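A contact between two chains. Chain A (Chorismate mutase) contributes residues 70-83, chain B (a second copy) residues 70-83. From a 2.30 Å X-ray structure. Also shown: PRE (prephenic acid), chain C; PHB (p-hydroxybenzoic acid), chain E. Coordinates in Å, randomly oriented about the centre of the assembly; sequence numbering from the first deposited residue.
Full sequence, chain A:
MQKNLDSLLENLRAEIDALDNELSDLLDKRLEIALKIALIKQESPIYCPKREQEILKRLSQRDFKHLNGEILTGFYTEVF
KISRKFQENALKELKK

Chain A (70-83) EILTGFYTEVFKIS
Chain B, residues 70-83: EILTGFYTEVFKIS

Two copies of one helix pack antiparallel, with nearly the same contacts made twice, in a largely apolar contact that includes two glutamates but no hydrogen bond between the stretches. Both segments are helical throughout and continue beyond each end; their axes approach to 9.4 Å, with N-to-C directions 175° apart. The register pairs Ile A71 with Ile B82 (CA to CA 6.6 Å), Phe A75 with Glu B78 (CA to CA 6.4 Å), Glu A78 with Phe B75 (CA to CA 6.6 Å) and Ile A82 with Ile B71 (CA to CA 6.8 Å); 535 Å² is buried in all. At the middle, Phe A75 and Phe B75, both chi1 t with chi2 63° and 64°, start sideways but bring their rings together: Phe A75 CE1 lies 3.5 Å from Phe B75 CE1, planes at 61°. Val A79 and Val B79, both t, meet the ring edges, Phe A75 CE1 to Val B79 CG2 being 3.9 Å and Val A79 CG2 to Phe B75 CE1 4.0 Å. Toward the ends the isoleucines, all m,t, extend this apolar packing: Ile A71 CG2 to Ile B82 CG2 is 3.5 Å, Ile A82 CG2 to Ile B71 CG2 3.8 Å, and Ile B82 CD1 reaches Phe A75 CB at 3.7 Å. Ile A82, Ile B82 and the phenylalanines are the most covered, 66 to 71 Å² each. Glu A78 and Glu B78 (t,p) point toward the partner helix; Glu A78 CG touches Glu B78 CB at 3.9 Å. Glu B78 OE1 sits 3.1 Å from Gly A74 C, and Glu A78 OE1 3.4 Å from Gly B74 C. Glycine suits both places: an ideal CB on Gly A74 would fall 2.6 Å from Glu B78 OE1, and one on Gly B74 2.9 Å from Glu A78 OE1, both clashes. Thr A77 OG1 donates to Thr A73 O, and Thr B77 OG1 to Thr B73 O, each at 2.7 Å.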

# COMPACT_ATOMS: atom_id res chain seq x y z
N GLU A 70 -4.23 -3.48 13.41
CA GLU A 70 -3.70 -4.71 12.86
C GLU A 70 -3.48 -4.60 11.36
O GLU A 70 -2.45 -5.03 10.84
CB GLU A 70 -4.64 -5.88 13.13
CG GLU A 70 -4.63 -6.42 14.55
CD GLU A 70 -5.46 -7.69 14.71
OE1 GLU A 70 -4.90 -8.79 14.48
OE2 GLU A 70 -6.66 -7.60 15.08
N ILE A 71 -4.46 -4.04 10.66
CA ILE A 71 -4.41 -3.95 9.19
C ILE A 71 -3.36 -2.94 8.73
O ILE A 71 -2.69 -3.18 7.73
CB ILE A 71 -5.79 -3.55 8.60
CG1 ILE A 71 -6.82 -4.67 8.83
CG2 ILE A 71 -5.70 -3.18 7.11
CD1 ILE A 71 -8.25 -4.25 8.53
N LEU A 72 -3.24 -1.82 9.45
CA LEU A 72 -2.23 -0.81 9.16
C LEU A 72 -0.83 -1.36 9.46
O LEU A 72 0.11 -1.13 8.69
CB LEU A 72 -2.45 0.45 10.02
CG LEU A 72 -3.45 1.49 9.55
CD1 LEU A 72 -3.77 2.44 10.69
CD2 LEU A 72 -2.92 2.26 8.36
N THR A 73 -0.69 -2.07 10.57
CA THR A 73 0.59 -2.65 10.92
C THR A 73 1.06 -3.61 9.83
O THR A 73 2.20 -3.52 9.35
CB THR A 73 0.56 -3.32 12.31
OG1 THR A 73 0.32 -2.31 13.30
CG2 THR A 73 1.91 -4.03 12.62
N GLY A 74 0.17 -4.50 9.39
CA GLY A 74 0.48 -5.39 8.26
C GLY A 74 0.91 -4.59 7.04
O GLY A 74 1.99 -4.77 6.49
N PHE A 75 0.02 -3.70 6.62
CA PHE A 75 0.29 -2.90 5.45
C PHE A 75 1.66 -2.23 5.53
O PHE A 75 2.50 -2.42 4.65
CB PHE A 75 -0.80 -1.87 5.30
CG PHE A 75 -0.72 -1.09 4.01
CD1 PHE A 75 -0.85 -1.73 2.79
CD2 PHE A 75 -0.56 0.27 4.03
CE1 PHE A 75 -0.80 -1.00 1.61
CE2 PHE A 75 -0.49 1.01 2.86
CZ PHE A 75 -0.62 0.37 1.65
N TYR A 76 1.89 -1.45 6.59
CA TYR A 76 3.07 -0.61 6.66
C TYR A 76 4.33 -1.37 6.95
O TYR A 76 5.40 -0.93 6.55
CB TYR A 76 2.88 0.59 7.60
CG TYR A 76 2.30 1.75 6.84
CD1 TYR A 76 3.10 2.53 6.02
CD2 TYR A 76 0.93 2.00 6.83
CE1 TYR A 76 2.57 3.56 5.27
CE2 TYR A 76 0.40 3.03 6.09
CZ TYR A 76 1.24 3.80 5.30
OH TYR A 76 0.73 4.82 4.54
N THR A 77 4.24 -2.52 7.61
CA THR A 77 5.42 -3.40 7.74
C THR A 77 6.00 -3.64 6.35
O THR A 77 7.19 -3.55 6.15
CB THR A 77 5.08 -4.78 8.39
OG1 THR A 77 4.65 -4.62 9.74
CG2 THR A 77 6.30 -5.71 8.38
N GLU A 78 5.13 -3.94 5.39
CA GLU A 78 5.55 -4.24 4.04
C GLU A 78 6.01 -2.98 3.29
O GLU A 78 7.06 -2.99 2.62
CB GLU A 78 4.36 -4.86 3.30
CG GLU A 78 4.64 -5.30 1.87
CD GLU A 78 5.83 -6.26 1.75
OE1 GLU A 78 6.48 -6.25 0.67
OE2 GLU A 78 6.11 -7.00 2.73
N VAL A 79 5.24 -1.90 3.43
CA VAL A 79 5.65 -0.58 2.92
C VAL A 79 7.04 -0.15 3.43
O VAL A 79 7.86 0.32 2.63
CB VAL A 79 4.62 0.50 3.28
CG1 VAL A 79 5.14 1.88 2.92
CG2 VAL A 79 3.32 0.26 2.54
N PHE A 80 7.29 -0.29 4.73
CA PHE A 80 8.61 0.03 5.30
C PHE A 80 9.71 -0.93 4.81
O PHE A 80 10.81 -0.51 4.53
CB PHE A 80 8.61 0.06 6.83
CG PHE A 80 7.71 1.08 7.45
CD1 PHE A 80 7.58 2.34 6.91
CD2 PHE A 80 6.99 0.78 8.61
CE1 PHE A 80 6.74 3.25 7.50
CE2 PHE A 80 6.16 1.69 9.21
CZ PHE A 80 6.02 2.92 8.66
N LYS A 81 9.41 -2.21 4.70
CA LYS A 81 10.34 -3.16 4.07
C LYS A 81 10.68 -2.79 2.63
O LYS A 81 11.86 -2.76 2.24
CB LYS A 81 9.77 -4.56 4.09
CG LYS A 81 9.98 -5.27 5.40
CD LYS A 81 9.68 -6.76 5.31
CE LYS A 81 9.59 -7.37 6.70
NZ LYS A 81 8.64 -8.51 6.72
N ILE A 82 9.65 -2.51 1.84
CA ILE A 82 9.87 -2.06 0.48
C ILE A 82 10.73 -0.81 0.44
O ILE A 82 11.66 -0.75 -0.30
CB ILE A 82 8.56 -1.75 -0.23
CG1 ILE A 82 7.83 -3.04 -0.57
CG2 ILE A 82 8.84 -0.97 -1.50
CD1 ILE A 82 6.40 -2.81 -1.04
N SER A 83 10.39 0.18 1.27
CA SER A 83 11.07 1.47 1.32
C SER A 83 12.51 1.35 1.77
O SER A 83 13.40 2.02 1.23
CB SER A 83 10.32 2.40 2.29
OG SER A 83 10.92 3.67 2.40
N GLU B 70 8.90 -6.98 -8.88
CA GLU B 70 9.21 -7.46 -7.53
C GLU B 70 8.52 -6.61 -6.47
O GLU B 70 7.99 -7.14 -5.49
CB GLU B 70 10.71 -7.38 -7.25
CG GLU B 70 11.55 -8.51 -7.79
CD GLU B 70 12.99 -8.31 -7.39
OE1 GLU B 70 13.24 -8.10 -6.18
OE2 GLU B 70 13.87 -8.32 -8.27
N ILE B 71 8.58 -5.29 -6.64
CA ILE B 71 8.07 -4.35 -5.65
C ILE B 71 6.54 -4.38 -5.61
O ILE B 71 5.96 -4.30 -4.54
CB ILE B 71 8.55 -2.90 -5.95
CG1 ILE B 71 10.06 -2.78 -5.74
CG2 ILE B 71 7.82 -1.90 -5.07
CD1 ILE B 71 10.66 -1.45 -6.20
N LEU B 72 5.91 -4.51 -6.78
CA LEU B 72 4.45 -4.65 -6.88
C LEU B 72 3.99 -5.96 -6.28
O LEU B 72 3.00 -5.97 -5.54
CB LEU B 72 3.96 -4.53 -8.33
CG LEU B 72 3.84 -3.11 -8.90
CD1 LEU B 72 3.86 -3.07 -10.42
CD2 LEU B 72 2.61 -2.40 -8.38
N THR B 73 4.71 -7.04 -6.58
CA THR B 73 4.38 -8.36 -6.05
C THR B 73 4.40 -8.33 -4.52
O THR B 73 3.46 -8.77 -3.89
CB THR B 73 5.35 -9.46 -6.59
OG1 THR B 73 5.16 -9.63 -8.01
CG2 THR B 73 5.10 -10.79 -5.90
N GLY B 74 5.43 -7.75 -3.92
CA GLY B 74 5.48 -7.65 -2.48
C GLY B 74 4.37 -6.77 -1.94
O GLY B 74 3.62 -7.16 -1.05
N PHE B 75 4.27 -5.56 -2.48
CA PHE B 75 3.19 -4.69 -2.09
C PHE B 75 1.81 -5.39 -2.12
O PHE B 75 1.06 -5.39 -1.13
CB PHE B 75 3.17 -3.47 -2.99
CG PHE B 75 2.23 -2.39 -2.52
CD1 PHE B 75 2.45 -1.74 -1.32
CD2 PHE B 75 1.14 -2.02 -3.29
CE1 PHE B 75 1.60 -0.73 -0.89
CE2 PHE B 75 0.28 -1.03 -2.86
CZ PHE B 75 0.51 -0.37 -1.66
N TYR B 76 1.46 -5.98 -3.26
CA TYR B 76 0.12 -6.50 -3.44
C TYR B 76 -0.10 -7.82 -2.77
O TYR B 76 -1.22 -8.14 -2.47
CB TYR B 76 -0.32 -6.52 -4.91
CG TYR B 76 -0.97 -5.20 -5.28
CD1 TYR B 76 -2.30 -4.95 -4.95
CD2 TYR B 76 -0.24 -4.18 -5.88
CE1 TYR B 76 -2.89 -3.75 -5.25
CE2 TYR B 76 -0.84 -2.98 -6.19
CZ TYR B 76 -2.16 -2.78 -5.87
OH TYR B 76 -2.75 -1.59 -6.16
N THR B 77 0.96 -8.57 -2.52
CA THR B 77 0.80 -9.80 -1.74
C THR B 77 0.15 -9.44 -0.41
O THR B 77 -0.80 -10.08 0.03
CB THR B 77 2.13 -10.57 -1.51
OG1 THR B 77 2.62 -11.10 -2.76
CG2 THR B 77 1.88 -11.75 -0.54
N GLU B 78 0.65 -8.36 0.20
CA GLU B 78 0.14 -7.90 1.48
C GLU B 78 -1.26 -7.32 1.34
O GLU B 78 -2.18 -7.66 2.12
CB GLU B 78 1.09 -6.87 2.06
CG GLU B 78 0.69 -6.32 3.41
CD GLU B 78 0.60 -7.38 4.49
OE1 GLU B 78 -0.07 -7.11 5.51
OE2 GLU B 78 1.19 -8.48 4.34
N VAL B 79 -1.43 -6.45 0.35
CA VAL B 79 -2.74 -5.91 0.02
C VAL B 79 -3.82 -6.98 -0.21
O VAL B 79 -4.95 -6.85 0.29
CB VAL B 79 -2.68 -4.98 -1.21
CG1 VAL B 79 -4.07 -4.55 -1.64
CG2 VAL B 79 -1.87 -3.75 -0.87
N PHE B 80 -3.49 -8.02 -0.97
CA PHE B 80 -4.44 -9.11 -1.23
C PHE B 80 -4.69 -9.92 0.05
O PHE B 80 -5.83 -10.31 0.29
CB PHE B 80 -3.95 -10.07 -2.33
CG PHE B 80 -3.86 -9.46 -3.72
CD1 PHE B 80 -4.76 -8.53 -4.17
CD2 PHE B 80 -2.84 -9.83 -4.57
CE1 PHE B 80 -4.66 -7.98 -5.43
CE2 PHE B 80 -2.73 -9.29 -5.83
CZ PHE B 80 -3.63 -8.36 -6.25
N LYS B 81 -3.64 -10.19 0.84
CA LYS B 81 -3.83 -10.77 2.19
C LYS B 81 -4.75 -9.94 3.07
O LYS B 81 -5.67 -10.47 3.67
CB LYS B 81 -2.50 -10.99 2.93
CG LYS B 81 -1.78 -12.22 2.44
CD LYS B 81 -0.59 -12.61 3.30
CE LYS B 81 0.26 -13.68 2.60
NZ LYS B 81 1.72 -13.45 2.85
N ILE B 82 -4.48 -8.64 3.17
CA ILE B 82 -5.33 -7.79 3.95
C ILE B 82 -6.79 -7.83 3.47
O ILE B 82 -7.71 -8.01 4.25
CB ILE B 82 -4.87 -6.34 3.90
CG1 ILE B 82 -3.63 -6.14 4.76
CG2 ILE B 82 -5.99 -5.42 4.38
CD1 ILE B 82 -2.96 -4.82 4.48
N SER B 83 -6.97 -7.67 2.17
CA SER B 83 -8.30 -7.72 1.55
C SER B 83 -9.04 -9.06 1.73
O SER B 83 -10.24 -9.07 2.02
CB SER B 83 -8.18 -7.37 0.07
OG SER B 83 -9.45 -7.36 -0.57
C1 PRE C . 11.16 5.43 6.08
C2 PRE C . 12.11 4.37 5.62
C3 PRE C . 12.94 3.74 6.44
C4 PRE C . 13.01 4.04 7.93
O4 PRE C . 12.84 2.82 8.68
C5 PRE C . 12.00 5.06 8.39
C6 PRE C . 11.18 5.70 7.55
C7 PRE C . 9.78 5.19 5.56
O71 PRE C . 9.57 4.28 4.73
O72 PRE C . 8.87 5.95 5.96
C8 PRE C . 11.63 6.73 5.40
C1' PRE C . 12.89 7.26 6.05
O1' PRE C . 13.99 6.86 5.72
C2' PRE C . 12.81 8.28 7.09
O'L PRE C . 13.83 8.49 7.77
O'M PRE C . 11.74 8.90 7.28
C1' PHB E . -9.21 -7.54 -4.51
O1' PHB E . -8.58 -6.95 -5.42
O2' PHB E . -9.95 -6.92 -3.72
C1 PHB E . -9.05 -9.03 -4.38
C2 PHB E . -9.25 -9.69 -3.16
C3 PHB E . -9.09 -11.07 -3.07
C4 PHB E . -8.75 -11.80 -4.20
C5 PHB E . -8.55 -11.15 -5.42
C6 PHB E . -8.70 -9.77 -5.51
O4 PHB E . -8.58 -13.15 -4.13